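Local coordinates for ATP-dependent DNA helicase PIF1 (Candida albicans, PDB 7OTJ), which probably couples ATP hydrolysis to 5'-3' translocation and unwinding of duplex and G-quadruplex DNA, supporting nuclear and mitochondrial genome stability, at residues E82-K87 / N121-N126; Q294-K299 / L305-L310; V406-P411 / R417-E422. All blocks are in the same frame, centred on the assembly; numbering follows the deposited sequence.

From the N terminus, contact 1 comes first. It packs helix 81-90 on helix 114-128 within the PIF1-like helicase range and closes a loop that includes helix 92-100 and strand 103-107. Contact 2 follows in the 2B range and closes a short loop between strand 294-297 and the start of strand 310-316. Contact 3 is the hairpin of strands 404-409 and 416-420. The three lie in series, and none nests or crosses. Contacts 2 and 3 belong to one antiparallel sheet, with centres about 9 Å apart, and a probable backbone bond between L310 and L409 joins them. Contact 1 is separate, its centre about 34 Å from that of contact 2.

Contact 1 (E82-K87 / N121-N126); sequences ENLIKK and NEIAKN
I85 and I123 form the middle of this helix-helix contact. The two side chains slide past each other in opposite directions, and I85 CG1 lies 3.5 Å from I123 CG1. The axes of the two short helical segments come within 10.1 Å and cross at -53°. L84 adds a second apolar touch: its CB sits 4.0 Å from I123 CD1, with the two side chains roughly at right angles. L84 and I123 are the buried side of the contact.

The other side is more open to solvent, though its contacts are as close. Here N126 reaches back to I85. Its CG is anti to the backbone N (chi1 -170°), which carries the amide across to the isoleucine. I85 CD1 lies 3.6 Å from N126 CG, and I85 CG2 is 3.5 Å from N126 ND2. No hydrogen bond crosses between the segments; the contact between them is van der Waals packing.

This is plain packing of two helices of the helicase domain, away from the nucleotide site. F74 covers L84 and I123 from a loop, and W98 of helix 92-100 also packs on I123. At the far side of helix 114-128, K125 forms a salt bridge with E178 of helix 174-179.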
ATOM      1  N   GLU A  82     -14.431  22.667   7.339  1.00 69.07           N
ATOM      2  CA  GLU A  82     -14.254  23.603   8.445  1.00 70.53           C
ATOM      3  C   GLU A  82     -13.789  22.886   9.710  1.00 65.57           C
ATOM      4  O   GLU A  82     -12.962  23.413  10.463  1.00 63.96           O
ATOM      5  CB  GLU A  82     -15.558  24.363   8.704  1.00 62.40           C
ATOM      6  CG  GLU A  82     -15.959  25.348   7.604  1.00 80.60           C
ATOM      7  CD  GLU A  82     -16.419  24.672   6.318  1.00 91.72           C
ATOM      8  OE1 GLU A  82     -16.820  23.488   6.363  1.00 77.02           O
ATOM      9  OE2 GLU A  82     -16.375  25.331   5.256  1.00102.43           O
ATOM     10  N   ASN A  83     -14.271  21.661   9.937  1.00 70.97           N
ATOM     11  CA  ASN A  83     -13.850  20.917  11.119  1.00 67.27           C
ATOM     12  C   ASN A  83     -12.497  20.249  10.908  1.00 67.17           C
ATOM     13  O   ASN A  83     -11.662  20.235  11.820  1.00 67.68           O
ATOM     14  CB  ASN A  83     -14.903  19.871  11.491  1.00 79.46           C
ATOM     15  CG  ASN A  83     -16.242  20.488  11.842  1.00 78.50           C
ATOM     16  OD1 ASN A  83     -16.322  21.650  12.237  1.00 81.95           O
ATOM     17  ND2 ASN A  83     -17.308  19.703  11.706  1.00 89.30           N
ATOM     18  N   LEU A  84     -12.275  19.679   9.718  1.00 63.11           N
ATOM     19  CA  LEU A  84     -10.982  19.085   9.392  1.00 60.11           C
ATOM     20  C   LEU A  84      -9.845  20.082   9.571  1.00 63.34           C
ATOM     21  O   LEU A  84      -8.740  19.707   9.983  1.00 56.41           O
ATOM     22  CB  LEU A  84     -10.998  18.551   7.963  1.00 63.31           C
ATOM     23  CG  LEU A  84     -11.999  17.438   7.669  1.00 68.82           C
ATOM     24  CD1 LEU A  84     -11.863  17.001   6.223  1.00 66.15           C
ATOM     25  CD2 LEU A  84     -11.807  16.255   8.618  1.00 63.34           C
ATOM     26  N   ILE A  85     -10.086  21.352   9.238  1.00 63.47           N
ATOM     27  CA  ILE A  85      -9.040  22.362   9.356  1.00 58.07           C
ATOM     28  C   ILE A  85      -8.681  22.599  10.814  1.00 58.08           C
ATOM     29  O   ILE A  85      -7.502  22.739  11.159  1.00 61.26           O
ATOM     30  CB  ILE A  85      -9.478  23.665   8.666  1.00 52.80           C
ATOM     31  CG1 ILE A  85      -9.563  23.455   7.161  1.00 51.03           C
ATOM     32  CG2 ILE A  85      -8.516  24.791   8.989  1.00 52.65           C
ATOM     33  CD1 ILE A  85     -10.164  24.616   6.431  1.00 51.73           C
ATOM     34  N   LYS A  86      -9.684  22.648  11.694  1.00 55.17           N
ATOM     35  CA  LYS A  86      -9.391  22.843  13.111  1.00 64.87           C
ATOM     36  C   LYS A  86      -8.613  21.661  13.677  1.00 64.66           C
ATOM     37  O   LYS A  86      -7.669  21.848  14.454  1.00 64.25           O
ATOM     38  CB  LYS A  86     -10.684  23.072  13.902  1.00 66.60           C
ATOM     39  CG  LYS A  86     -11.516  24.265  13.439  1.00 62.54           C
ATOM     40  CD  LYS A  86     -12.447  24.779  14.540  1.00 75.28           C
ATOM     41  CE  LYS A  86     -13.344  23.682  15.094  1.00 82.98           C
ATOM     42  NZ  LYS A  86     -14.160  23.039  14.027  1.00 90.82           N
ATOM     43  N   LYS A  87      -8.983  20.438  13.288  1.00 63.79           N
ATOM     44  CA  LYS A  87      -8.266  19.257  13.764  1.00 63.46           C
ATOM     45  C   LYS A  87      -6.806  19.299  13.336  1.00 60.57           C
ATOM     46  O   LYS A  87      -5.904  19.033  14.138  1.00 65.57           O
ATOM     47  CB  LYS A  87      -8.939  17.983  13.252  1.00 56.60           C
ATOM     48  CG  LYS A  87      -8.259  16.704  13.715  1.00 54.50           C
ATOM     49  CD  LYS A  87      -8.967  15.475  13.175  1.00 60.78           C
ATOM     50  CE  LYS A  87      -8.330  14.201  13.706  1.00 57.14           C
ATOM     51  NZ  LYS A  87      -9.055  12.983  13.258  1.00 77.96           N
ATOM     52  N   ASN A 121      -7.595  19.930  -1.248  1.00 46.17           N
ATOM     53  CA  ASN A 121      -7.372  21.178  -1.970  1.00 45.10           C
ATOM     54  C   ASN A 121      -7.755  22.385  -1.117  1.00 52.31           C
ATOM     55  O   ASN A 121      -6.960  23.317  -0.948  1.00 49.14           O
ATOM     56  CB  ASN A 121      -8.159  21.165  -3.278  1.00 43.69           C
ATOM     57  CG  ASN A 121      -7.756  22.292  -4.209  1.00 50.89           C
ATOM     58  OD1 ASN A 121      -6.682  22.879  -4.061  1.00 48.08           O
ATOM     59  ND2 ASN A 121      -8.613  22.598  -5.178  1.00 47.05           N
ATOM     60  N   GLU A 122      -8.969  22.368  -0.555  1.00 45.63           N
ATOM     61  CA  GLU A 122      -9.433  23.477   0.275  1.00 47.02           C
ATOM     62  C   GLU A 122      -8.570  23.636   1.517  1.00 46.88           C
ATOM     63  O   GLU A 122      -8.306  24.761   1.957  1.00 56.68           O
ATOM     64  CB  GLU A 122     -10.898  23.271   0.661  1.00 50.73           C
ATOM     65  CG  GLU A 122     -11.854  23.231  -0.534  1.00 76.85           C
ATOM     66  CD  GLU A 122     -13.326  23.213  -0.133  1.00 83.96           C
ATOM     67  OE1 GLU A 122     -14.172  22.968  -1.019  1.00 86.77           O
ATOM     68  OE2 GLU A 122     -13.640  23.450   1.055  1.00 81.47           O
ATOM     69  N   ILE A 123      -8.115  22.524   2.095  1.00 50.15           N
ATOM     70  CA  ILE A 123      -7.313  22.597   3.311  1.00 51.12           C
ATOM     71  C   ILE A 123      -5.943  23.175   2.997  1.00 52.19           C
ATOM     72  O   ILE A 123      -5.415  24.002   3.751  1.00 58.44           O
ATOM     73  CB  ILE A 123      -7.208  21.208   3.972  1.00 48.90           C
ATOM     74  CG1 ILE A 123      -8.394  20.982   4.907  1.00 62.31           C
ATOM     75  CG2 ILE A 123      -5.909  21.064   4.747  1.00 45.38           C
ATOM     76  CD1 ILE A 123      -9.198  19.751   4.613  1.00 57.15           C
ATOM     77  N   ALA A 124      -5.358  22.765   1.871  1.00 47.65           N
ATOM     78  CA  ALA A 124      -4.089  23.332   1.435  1.00 47.49           C
ATOM     79  C   ALA A 124      -4.171  24.849   1.329  1.00 49.62           C
ATOM     80  O   ALA A 124      -3.329  25.567   1.880  1.00 50.62           O
ATOM     81  CB  ALA A 124      -3.686  22.722   0.093  1.00 43.03           C
ATOM     82  N   LYS A 125      -5.183  25.356   0.622  1.00 48.47           N
ATOM     83  CA  LYS A 125      -5.334  26.798   0.469  1.00 53.23           C
ATOM     84  C   LYS A 125      -5.491  27.485   1.820  1.00 53.98           C
ATOM     85  O   LYS A 125      -4.830  28.492   2.094  1.00 55.95           O
ATOM     86  CB  LYS A 125      -6.519  27.107  -0.446  1.00 49.18           C
ATOM     87  CG  LYS A 125      -6.354  26.566  -1.862  1.00 50.53           C
ATOM     88  CD  LYS A 125      -7.603  26.777  -2.702  1.00 47.64           C
ATOM     89  CE  LYS A 125      -7.428  26.189  -4.089  1.00 46.97           C
ATOM     90  NZ  LYS A 125      -8.611  26.439  -4.951  1.00 48.15           N
ATOM     91  N   ASN A 126      -6.354  26.945   2.682  1.00 52.55           N
ATOM     92  CA  ASN A 126      -6.660  27.616   3.942  1.00 55.61           C
ATOM     93  C   ASN A 126      -5.438  27.686   4.848  1.00 58.84           C
ATOM     94  O   ASN A 126      -5.050  28.768   5.302  1.00 64.37           O
ATOM     95  CB  ASN A 126      -7.805  26.900   4.654  1.00 50.32           C
ATOM     96  CG  ASN A 126      -8.324  27.681   5.840  1.00 59.46           C
ATOM     97  OD1 ASN A 126      -9.285  28.441   5.719  1.00 62.43           O
ATOM     98  ND2 ASN A 126      -7.686  27.509   6.993  1.00 54.15           N
TER

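Contact 2 (Q294-K299 / L305-L310); sequences QVMCIK and LVNGTL
M296 runs extended through chi1 and chi2 (160° and 175°), then bends at chi3, and this lays its sulfur end over the backbone of G308. The motif beneath it is a type II beta turn, V306 to T309, leading into an antiparallel pairing with strand 294-297. Both segments lie in the 2B range, a family of the SH3 clan. M296 CE is 3.7 Å from G308 CA, and M296 CB meets L310 CD2 at the same distance. M296 and L310 are a non-hydrogen-bonded antiparallel pair, with side chains on one face.

Two backbone bonds tie C297 to the turn. Its N donates to T309 O at 2.8 Å, and its O accepts from G308 N. G308 has a positive phi (103°), as the third residue of a type II turn usually does. The C297 side chain turns to L305, with C297 CB 4.0 Å from L305 CD1. F408 of strand 404-409 packs on both residues. N307 lays its side-chain amide against the carbonyl of I298, but the angle is too poor for a hydrogen bond. M296 and I298 also bond through their backbones to strand 435-446, so the pairing is one part of a larger sheet.

Within the turn, V306 O accepts from T309 N at 3.1 Å and from T309 OG1 at 2.8 Å, both reaching it from the same face of its plane.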
ATOM      1  N   GLN A 294       5.144 -17.933   7.466  1.00 71.01           N
ATOM      2  CA  GLN A 294       5.391 -16.698   6.734  1.00 77.56           C
ATOM      3  C   GLN A 294       4.867 -15.497   7.518  1.00 76.20           C
ATOM      4  O   GLN A 294       3.749 -15.517   8.039  1.00 73.16           O
ATOM      5  CB  GLN A 294       4.720 -16.774   5.363  1.00 78.29           C
ATOM      6  CG  GLN A 294       5.333 -15.878   4.312  1.00 82.00           C
ATOM      7  CD  GLN A 294       6.674 -16.389   3.827  1.00 92.15           C
ATOM      8  OE1 GLN A 294       7.100 -17.494   4.173  1.00 86.41           O
ATOM      9  NE2 GLN A 294       7.347 -15.586   3.016  1.00 91.10           N
ATOM     10  N   VAL A 295       5.659 -14.422   7.564  1.00 75.93           N
ATOM     11  CA  VAL A 295       5.299 -13.229   8.325  1.00 68.67           C
ATOM     12  C   VAL A 295       5.740 -11.987   7.568  1.00 68.28           C
ATOM     13  O   VAL A 295       6.600 -12.033   6.688  1.00 79.38           O
ATOM     14  CB  VAL A 295       5.918 -13.185   9.740  1.00 63.99           C
ATOM     15  CG1 VAL A 295       5.299 -14.232  10.653  1.00 63.95           C
ATOM     16  CG2 VAL A 295       7.421 -13.335   9.653  1.00 65.80           C
ATOM     17  N   MET A 296       5.140 -10.861   7.944  1.00 69.44           N
ATOM     18  CA  MET A 296       5.477  -9.563   7.379  1.00 67.59           C
ATOM     19  C   MET A 296       5.651  -8.559   8.506  1.00 61.43           C
ATOM     20  O   MET A 296       4.777  -8.429   9.367  1.00 62.12           O
ATOM     21  CB  MET A 296       4.395  -9.082   6.411  1.00 62.64           C
ATOM     22  CG  MET A 296       4.426  -7.588   6.153  1.00 75.88           C
ATOM     23  SD  MET A 296       3.235  -7.056   4.908  1.00 75.49           S
ATOM     24  CE  MET A 296       2.693  -5.502   5.601  1.00 72.08           C
ATOM     25  N   CYS A 297       6.776  -7.852   8.492  1.00 62.44           N
ATOM     26  CA  CYS A 297       7.000  -6.781   9.449  1.00 65.01           C
ATOM     27  C   CYS A 297       6.065  -5.612   9.155  1.00 67.40           C
ATOM     28  O   CYS A 297       5.845  -5.251   7.997  1.00 73.56           O
ATOM     29  CB  CYS A 297       8.456  -6.327   9.387  1.00 69.13           C
ATOM     30  SG  CYS A 297       8.866  -5.007  10.525  1.00 76.93           S
ATOM     31  N   ILE A 298       5.509  -5.012  10.205  1.00 60.08           N
ATOM     32  CA  ILE A 298       4.557  -3.925  10.006  1.00 71.04           C
ATOM     33  C   ILE A 298       5.018  -2.629  10.674  1.00 72.81           C
ATOM     34  O   ILE A 298       4.208  -1.739  10.916  1.00 58.17           O
ATOM     35  CB  ILE A 298       3.149  -4.325  10.487  1.00 66.30           C
ATOM     36  CG1 ILE A 298       3.153  -4.579  11.996  1.00 64.24           C
ATOM     37  CG2 ILE A 298       2.652  -5.545   9.733  1.00 58.44           C
ATOM     38  CD1 ILE A 298       1.793  -4.906  12.570  1.00 57.78           C
ATOM     39  N   LYS A 299       6.316  -2.500  10.956  1.00 73.59           N
ATOM     40  CA  LYS A 299       6.880  -1.265  11.482  1.00 74.83           C
ATOM     41  C   LYS A 299       8.217  -1.002  10.807  1.00 79.63           C
ATOM     42  O   LYS A 299       8.958  -1.940  10.496  1.00 72.67           O
ATOM     43  CB  LYS A 299       7.064  -1.323  13.007  1.00 67.15           C
ATOM     44  CG  LYS A 299       7.638  -0.050  13.611  1.00 67.91           C
ATOM     45  CD  LYS A 299       7.543  -0.040  15.125  1.00 71.38           C
ATOM     46  CE  LYS A 299       6.095   0.104  15.596  1.00 81.39           C
ATOM     47  NZ  LYS A 299       5.476   1.429  15.289  1.00 75.09           N
ATOM     48  N   LEU A 305      15.240  -2.818   7.351  1.00106.23           N
ATOM     49  CA  LEU A 305      14.045  -3.553   7.749  1.00100.34           C
ATOM     50  C   LEU A 305      12.930  -2.539   7.979  1.00102.28           C
ATOM     51  O   LEU A 305      12.980  -1.757   8.933  1.00113.10           O
ATOM     52  CB  LEU A 305      14.310  -4.380   9.003  1.00102.32           C
ATOM     53  CG  LEU A 305      13.099  -5.033   9.667  1.00 91.42           C
ATOM     54  CD1 LEU A 305      12.402  -5.972   8.697  1.00100.61           C
ATOM     55  CD2 LEU A 305      13.530  -5.772  10.924  1.00 95.28           C
ATOM     56  N   VAL A 306      11.928  -2.552   7.100  1.00 89.39           N
ATOM     57  CA  VAL A 306      10.884  -1.538   7.082  1.00 83.28           C
ATOM     58  C   VAL A 306       9.521  -2.220   7.078  1.00 83.69           C
ATOM     59  O   VAL A 306       9.410  -3.444   6.980  1.00 80.56           O
ATOM     60  CB  VAL A 306      11.018  -0.589   5.872  1.00 77.71           C
ATOM     61  CG1 VAL A 306      12.388   0.060   5.861  1.00 81.60           C
ATOM     62  CG2 VAL A 306      10.778  -1.343   4.578  1.00 78.96           C
ATOM     63  N   ASN A 307       8.477  -1.396   7.210  1.00 81.46           N
ATOM     64  CA  ASN A 307       7.101  -1.872   7.121  1.00 73.52           C
ATOM     65  C   ASN A 307       6.856  -2.525   5.767  1.00 68.98           C
ATOM     66  O   ASN A 307       7.107  -1.926   4.719  1.00 76.80           O
ATOM     67  CB  ASN A 307       6.127  -0.706   7.332  1.00 74.05           C
ATOM     68  CG  ASN A 307       4.671  -1.156   7.510  1.00 77.47           C
ATOM     69  OD1 ASN A 307       4.151  -1.977   6.755  1.00 77.10           O
ATOM     70  ND2 ASN A 307       4.008  -0.593   8.513  1.00 89.42           N
ATOM     71  N   GLY A 308       6.348  -3.753   5.797  1.00 77.94           N
ATOM     72  CA  GLY A 308       6.099  -4.527   4.600  1.00 83.37           C
ATOM     73  C   GLY A 308       7.118  -5.612   4.321  1.00 81.53           C
ATOM     74  O   GLY A 308       6.839  -6.500   3.506  1.00 78.92           O
ATOM     75  N   THR A 309       8.275  -5.574   4.980  1.00 72.43           N
ATOM     76  CA  THR A 309       9.317  -6.564   4.742  1.00 74.20           C
ATOM     77  C   THR A 309       8.836  -7.959   5.124  1.00 71.69           C
ATOM     78  O   THR A 309       8.309  -8.171   6.221  1.00 70.53           O
ATOM     79  CB  THR A 309      10.572  -6.213   5.541  1.00 76.83           C
ATOM     80  OG1 THR A 309      10.993  -4.881   5.222  1.00 83.11           O
ATOM     81  CG2 THR A 309      11.695  -7.185   5.221  1.00 74.22           C
ATOM     82  N   LEU A 310       9.038  -8.915   4.224  1.00 74.43           N
ATOM     83  CA  LEU A 310       8.644 -10.291   4.482  1.00 77.69           C
ATOM     84  C   LEU A 310       9.779 -11.036   5.174  1.00 79.10           C
ATOM     85  O   LEU A 310      10.961 -10.751   4.958  1.00 80.64           O
ATOM     86  CB  LEU A 310       8.263 -11.002   3.181  1.00 67.15           C
ATOM     87  CG  LEU A 310       7.143 -10.342   2.371  1.00 69.24           C
ATOM     88  CD1 LEU A 310       6.859 -11.103   1.086  1.00 65.73           C
ATOM     89  CD2 LEU A 310       5.885 -10.226   3.211  1.00 71.79           C
TER

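Contact 3 (V406-P411 / R417-E422)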
ATOM      1  N   VAL A 406      13.063 -14.095  13.800  1.00 88.37           N
ATOM      2  CA  VAL A 406      12.573 -13.952  12.434  1.00 87.70           C
ATOM      3  C   VAL A 406      13.722 -13.542  11.521  1.00 88.80           C
ATOM      4  O   VAL A 406      14.483 -12.623  11.843  1.00 83.50           O
ATOM      5  CB  VAL A 406      11.422 -12.932  12.347  1.00 77.39           C
ATOM      6  CG1 VAL A 406      10.875 -12.878  10.933  1.00 69.88           C
ATOM      7  CG2 VAL A 406      10.315 -13.297  13.329  1.00 78.03           C
ATOM      8  N   LYS A 407      13.830 -14.219  10.379  1.00 95.54           N
ATOM      9  CA  LYS A 407      14.820 -13.920   9.352  1.00 94.69           C
ATOM     10  C   LYS A 407      14.128 -13.170   8.219  1.00 84.02           C
ATOM     11  O   LYS A 407      13.225 -13.714   7.576  1.00 87.59           O
ATOM     12  CB  LYS A 407      15.460 -15.208   8.832  1.00 95.67           C
ATOM     13  CG  LYS A 407      16.388 -15.011   7.646  1.00104.80           C
ATOM     14  CD  LYS A 407      16.604 -16.311   6.881  1.00107.14           C
ATOM     15  CE  LYS A 407      15.316 -16.799   6.225  1.00112.84           C
ATOM     16  NZ  LYS A 407      14.727 -15.802   5.280  1.00105.13           N
ATOM     17  N   PHE A 408      14.571 -11.944   7.958  1.00 87.53           N
ATOM     18  CA  PHE A 408      13.879 -11.017   7.067  1.00 88.87           C
ATOM     19  C   PHE A 408      14.664 -10.852   5.769  1.00 97.47           C
ATOM     20  O   PHE A 408      15.842 -10.473   5.796  1.00103.96           O
ATOM     21  CB  PHE A 408      13.690  -9.653   7.735  1.00 79.35           C
ATOM     22  CG  PHE A 408      12.592  -9.612   8.765  1.00 79.87           C
ATOM     23  CD1 PHE A 408      11.262  -9.635   8.380  1.00 78.67           C
ATOM     24  CD2 PHE A 408      12.890  -9.511  10.116  1.00 78.99           C
ATOM     25  CE1 PHE A 408      10.249  -9.582   9.322  1.00 68.29           C
ATOM     26  CE2 PHE A 408      11.881  -9.457  11.064  1.00 69.60           C
ATOM     27  CZ  PHE A 408      10.560  -9.490  10.665  1.00 67.77           C
ATOM     28  N   LEU A 409      14.013 -11.134   4.641  1.00 94.53           N
ATOM     29  CA  LEU A 409      14.576 -10.861   3.320  1.00 99.25           C
ATOM     30  C   LEU A 409      14.687  -9.355   3.115  1.00100.59           C
ATOM     31  O   LEU A 409      13.671  -8.658   3.026  1.00104.26           O
ATOM     32  CB  LEU A 409      13.722 -11.492   2.224  1.00 99.74           C
ATOM     33  CG  LEU A 409      13.798 -13.007   2.020  1.00106.35           C
ATOM     34  CD1 LEU A 409      12.932 -13.761   3.027  1.00108.52           C
ATOM     35  CD2 LEU A 409      13.420 -13.375   0.591  1.00103.44           C
ATOM     36  N   LEU A 410      15.914  -8.850   3.023  1.00106.41           N
ATOM     37  CA  LEU A 410      16.129  -7.418   2.932  1.00109.77           C
ATOM     38  C   LEU A 410      15.706  -6.908   1.556  1.00118.01           C
ATOM     39  O   LEU A 410      15.570  -7.690   0.612  1.00122.55           O
ATOM     40  CB  LEU A 410      17.601  -7.103   3.179  1.00110.07           C
ATOM     41  CG  LEU A 410      18.154  -7.639   4.496  1.00115.42           C
ATOM     42  CD1 LEU A 410      19.671  -7.638   4.477  1.00112.64           C
ATOM     43  CD2 LEU A 410      17.619  -6.815   5.658  1.00119.44           C
ATOM     44  N   PRO A 411      15.492  -5.588   1.410  1.00123.40           N
ATOM     45  CA  PRO A 411      15.110  -5.063   0.092  1.00124.57           C
ATOM     46  C   PRO A 411      16.276  -5.059  -0.878  1.00121.88           C
ATOM     47  O   PRO A 411      16.660  -4.015  -1.412  1.00132.70           O
ATOM     48  CB  PRO A 411      14.633  -3.640   0.406  1.00120.98           C
ATOM     49  CG  PRO A 411      15.372  -3.270   1.636  1.00120.81           C
ATOM     50  CD  PRO A 411      15.466  -4.538   2.441  1.00124.52           C
ATOM     51  N   ARG A 417      18.417 -11.181   6.878  1.00107.84           N
ATOM     52  CA  ARG A 417      18.901 -10.634   8.145  1.00105.48           C
ATOM     53  C   ARG A 417      17.977 -11.126   9.249  1.00 99.77           C
ATOM     54  O   ARG A 417      16.814 -10.716   9.313  1.00 95.21           O
ATOM     55  CB  ARG A 417      18.957  -9.113   8.109  1.00106.66           C
ATOM     56  CG  ARG A 417      19.476  -8.494   9.397  1.00100.75           C
ATOM     57  CD  ARG A 417      20.073  -7.119   9.147  1.00107.96           C
ATOM     58  NE  ARG A 417      19.079  -6.147   8.705  1.00113.08           N
ATOM     59  CZ  ARG A 417      18.543  -5.218   9.484  1.00107.06           C
ATOM     60  NH1 ARG A 417      18.876  -5.109  10.759  1.00102.43           N
ATOM     61  NH2 ARG A 417      17.654  -4.373   8.969  1.00106.50           N
ATOM     62  N   THR A 418      18.493 -12.000  10.107  1.00102.57           N
ATOM     63  CA  THR A 418      17.723 -12.549  11.213  1.00 93.82           C
ATOM     64  C   THR A 418      17.833 -11.622  12.415  1.00 93.08           C
ATOM     65  O   THR A 418      18.927 -11.158  12.752  1.00 89.29           O
ATOM     66  CB  THR A 418      18.218 -13.950  11.569  1.00100.21           C
ATOM     67  OG1 THR A 418      18.235 -14.762  10.388  1.00 99.15           O
ATOM     68  CG2 THR A 418      17.307 -14.592  12.604  1.00 94.31           C
ATOM     69  N   VAL A 419      16.696 -11.360  13.062  1.00 88.94           N
ATOM     70  CA  VAL A 419      16.621 -10.431  14.181  1.00 90.82           C
ATOM     71  C   VAL A 419      15.601 -10.953  15.183  1.00 82.31           C
ATOM     72  O   VAL A 419      14.741 -11.777  14.862  1.00 77.40           O
ATOM     73  CB  VAL A 419      16.248  -8.994  13.738  1.00 84.40           C
ATOM     74  CG1 VAL A 419      17.401  -8.337  12.998  1.00 85.63           C
ATOM     75  CG2 VAL A 419      14.999  -9.011  12.875  1.00 80.02           C
ATOM     76  N   VAL A 420      15.722 -10.473  16.415  1.00 74.68           N
ATOM     77  CA  VAL A 420      14.793 -10.821  17.484  1.00 75.86           C
ATOM     78  C   VAL A 420      13.721  -9.739  17.552  1.00 81.19           C
ATOM     79  O   VAL A 420      14.017  -8.573  17.839  1.00 83.01           O
ATOM     80  CB  VAL A 420      15.523 -10.971  18.828  1.00 76.17           C
ATOM     81  CG1 VAL A 420      16.574  -9.872  19.002  1.00 77.88           C
ATOM     82  CG2 VAL A 420      14.524 -10.964  19.981  1.00 72.67           C
ATOM     83  N   VAL A 421      12.471 -10.124  17.298  1.00 79.28           N
ATOM     84  CA  VAL A 421      11.377  -9.172  17.132  1.00 78.14           C
ATOM     85  C   VAL A 421      10.762  -8.896  18.501  1.00 76.04           C
ATOM     86  O   VAL A 421      10.135  -9.775  19.098  1.00 78.26           O
ATOM     87  CB  VAL A 421      10.322  -9.699  16.152  1.00 67.89           C
ATOM     88  CG1 VAL A 421       9.193  -8.699  16.001  1.00 73.63           C
ATOM     89  CG2 VAL A 421      10.948 -10.003  14.807  1.00 73.55           C
ATOM     90  N   GLU A 422      10.925  -7.666  18.991  1.00 72.75           N
ATOM     91  CA  GLU A 422      10.371  -7.228  20.263  1.00 79.24           C
ATOM     92  C   GLU A 422       8.967  -6.660  20.081  1.00 72.70           C
ATOM     93  O   GLU A 422       8.587  -6.261  18.978  1.00 72.16           O
ATOM     94  CB  GLU A 422      11.289  -6.182  20.897  1.00 77.93           C
ATOM     95  CG  GLU A 422      12.646  -6.724  21.316  1.00 77.22           C
ATOM     96  CD  GLU A 422      13.470  -5.705  22.078  1.00 85.84           C
ATOM     97  OE1 GLU A 422      13.703  -4.605  21.538  1.00 90.08           O
ATOM     98  OE2 GLU A 422      13.874  -6.001  23.222  1.00 97.70           O
TER
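V406 and V419 face each other as a hydrogen-bonded antiparallel pair in the hairpin of strands 404-409 and 416-420, whose short segments run at 140° to each other. V406 N donates to V419 O at 3.1 Å, and V419 N returns a bond to V406 O at 2.8 Å. Next along, K407 and T418 form a non-hydrogen-bonded pair.

V406, F408, V419 and R417 share a face. Its apolar part centres on F408. The ring's CG is anti to the carbonyl carbon (chi1 -76°), and this sets the ring edge against the other strand. V419 CG2 meets that edge in the ring plane, 3.5 Å from F408 CD2. V421 CG2 approaches the same edge further out, 3.9 Å from F408 CE2. V421 CG2 also touches V406 CG2 at 3.7 Å, while V406 CG1 lies over one face of the ring, offset toward its rim. L444 of strand 435-446 packs on V406, F408 and V421.

On the other face, K407 crosses T418 at a slant, its CB and CG next to T418 OG1. Its chain then bends away, and its charge makes a cation-pi contact with F416.

Near the hairpin end, L410 crosses R417 at about a right angle. L410 CD2 is 3.6 Å from R417 CB and also lies at the guanidinium edge.

The chemistry is therefore divided. Backbone bonds set the strand register, and valine methyls meet a ring edge on the face that R417 shares. The charge of R417 is met by a salt bridge to D302, which probably helps tie the hairpin to the loop after strand 294-297.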